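Local structure of type II restriction enzyme MunI (Mycoplasma, 1D02) at residues Ser185-Lys188 with Leu189-Phe193. The protein recognises the double-stranded DNA sequence 5'-CAATTG-3' as a homodimer and cleaves it after the first C, leaving fragments with 5'-phosphates. The protein carries 1 engineered substitution. Sequence-based numbering, arbitrary orientation.
Sequences SGEK and LVQHF
Glu187 and Gln191, one helical turn apart, meet through side chain and backbone alike. The glutamine CG sits 3.1 Å from Glu187 O, because chi1 of -70° swings it beside its own backbone N and back along the helix. The extended remainder slants across the glutamate chain, bringing the amide carbon CD of Gln191 to 3.8 Å from Glu187 CG. Carboxylate and amide planes lie only 21° apart, yet Glu187 OE2 and Gln191 NE2 remain 4.1 Å from each other, an approach rather than a bond. Three i to i+4 backbone hydrogen bonds build helix 186-197 of this PDDEXK-clan nuclease fold, about 14 Å at the nearest atoms from the bound DNA. Val190 N to Gly186 O is nearly linear at 168°. Gln191 N to Glu187 O is short, at 2.8 Å. His192 N to Lys188 O, at 3.2 Å, is more bent. Gly186 N is bonded to Gln25 OE1 of the same chain. A methyl of Val190, CG2, makes van der Waals contact with Gly186 O at 3.5 Å. Apolar packing joins Val190 to Leu15 of helix 12-21 and to Val30 and Val34 of helix 27-34; Leu189 reaches Leu27, Phe31 and, on edge strand 177-180 of the mixed sheet, Phe178 and Trp180.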
loop_
_atom_site.group_PDB
_atom_site.type_symbol
_atom_site.label_atom_id
_atom_site.label_comp_id
_atom_site.label_asym_id
_atom_site.label_seq_id
_atom_site.Cartn_x
_atom_site.Cartn_y
_atom_site.Cartn_z
ATOM N N SER D 185 6.898 7.987 25.749
ATOM C CA SER D 185 7.044 9.436 25.660
ATOM C C SER D 185 7.562 9.850 24.292
ATOM O O SER D 185 7.935 9.003 23.479
ATOM C CB SER D 185 7.982 9.957 26.748
ATOM O OG SER D 185 9.278 9.429 26.559
ATOM N N GLY D 186 7.579 11.159 24.063
ATOM C CA GLY D 186 8.043 11.707 22.800
ATOM C C GLY D 186 9.515 11.448 22.517
ATOM O O GLY D 186 9.925 11.324 21.360
ATOM N N GLU D 187 10.321 11.353 23.570
ATOM C CA GLU D 187 11.740 11.109 23.403
ATOM C C GLU D 187 12.055 9.903 22.500
ATOM O O GLU D 187 12.903 9.995 21.606
ATOM C CB GLU D 187 12.389 10.950 24.795
ATOM C CG GLU D 187 13.891 10.709 24.761
ATOM C CD GLU D 187 14.521 10.632 26.155
ATOM O OE1 GLU D 187 13.925 9.990 27.055
ATOM O OE2 GLU D 187 15.619 11.198 26.343
ATOM N N LYS D 188 11.378 8.782 22.726
ATOM C CA LYS D 188 11.603 7.593 21.919
ATOM C C LYS D 188 11.288 7.839 20.435
ATOM O O LYS D 188 12.002 7.350 19.559
ATOM C CB LYS D 188 10.730 6.458 22.457
ATOM C CG LYS D 188 10.925 5.146 21.751
ATOM C CD LYS D 188 11.771 4.191 22.581
ATOM C CE LYS D 188 11.589 2.751 22.081
ATOM N NZ LYS D 188 10.251 2.122 22.453
ATOM N N LEU D 189 10.210 8.576 20.173
ATOM C CA LEU D 189 9.796 8.916 18.812
ATOM C C LEU D 189 10.901 9.736 18.135
ATOM O O LEU D 189 11.324 9.430 17.015
ATOM C CB LEU D 189 8.487 9.733 18.835
ATOM C CG LEU D 189 8.037 10.342 17.503
ATOM C CD1 LEU D 189 7.609 9.235 16.550
ATOM C CD2 LEU D 189 6.876 11.330 17.748
ATOM N N VAL D 190 11.370 10.761 18.827
ATOM C CA VAL D 190 12.411 11.621 18.261
ATOM C C VAL D 190 13.733 10.859 18.108
ATOM O O VAL D 190 14.451 11.045 17.109
ATOM C CB VAL D 190 12.620 12.927 19.117
ATOM C CG1 VAL D 190 13.696 13.804 18.471
ATOM C CG2 VAL D 190 11.308 13.739 19.187
ATOM N N GLN D 191 14.053 9.976 19.054
ATOM C CA GLN D 191 15.301 9.216 18.954
ATOM C C GLN D 191 15.306 8.376 17.681
ATOM O O GLN D 191 16.349 8.220 17.049
ATOM C CB GLN D 191 15.515 8.320 20.177
ATOM C CG GLN D 191 15.821 9.118 21.446
ATOM C CD GLN D 191 15.963 8.241 22.677
ATOM O OE1 GLN D 191 15.178 7.282 22.830
ATOM N NE2 GLN D 191 16.850 8.533 23.517
ATOM N N HIS D 192 14.149 7.849 17.277
ATOM C CA HIS D 192 14.121 7.053 16.047
ATOM C C HIS D 192 14.528 7.940 14.871
ATOM O O HIS D 192 15.386 7.568 14.069
ATOM C CB HIS D 192 12.726 6.472 15.797
ATOM C CG HIS D 192 12.670 5.533 14.630
ATOM N ND1 HIS D 192 12.566 5.966 13.325
ATOM C CD2 HIS D 192 12.777 4.182 14.572
ATOM C CE1 HIS D 192 12.619 4.923 12.514
ATOM N NE2 HIS D 192 12.751 3.831 13.247
ATOM N N PHE D 193 13.896 9.102 14.755
ATOM C CA PHE D 193 14.226 10.040 13.683
ATOM C C PHE D 193 15.709 10.450 13.780
ATOM O O PHE D 193 16.455 10.381 12.811
ATOM C CB PHE D 193 13.373 11.308 13.820
ATOM C CG PHE D 193 13.841 12.447 12.953
ATOM C CD1 PHE D 193 13.604 12.445 11.583
ATOM C CD2 PHE D 193 14.534 13.525 13.521
ATOM C CE1 PHE D 193 14.050 13.506 10.778
ATOM C CE2 PHE D 193 14.984 14.585 12.735
ATOM C CZ PHE D 193 14.740 14.577 11.355
#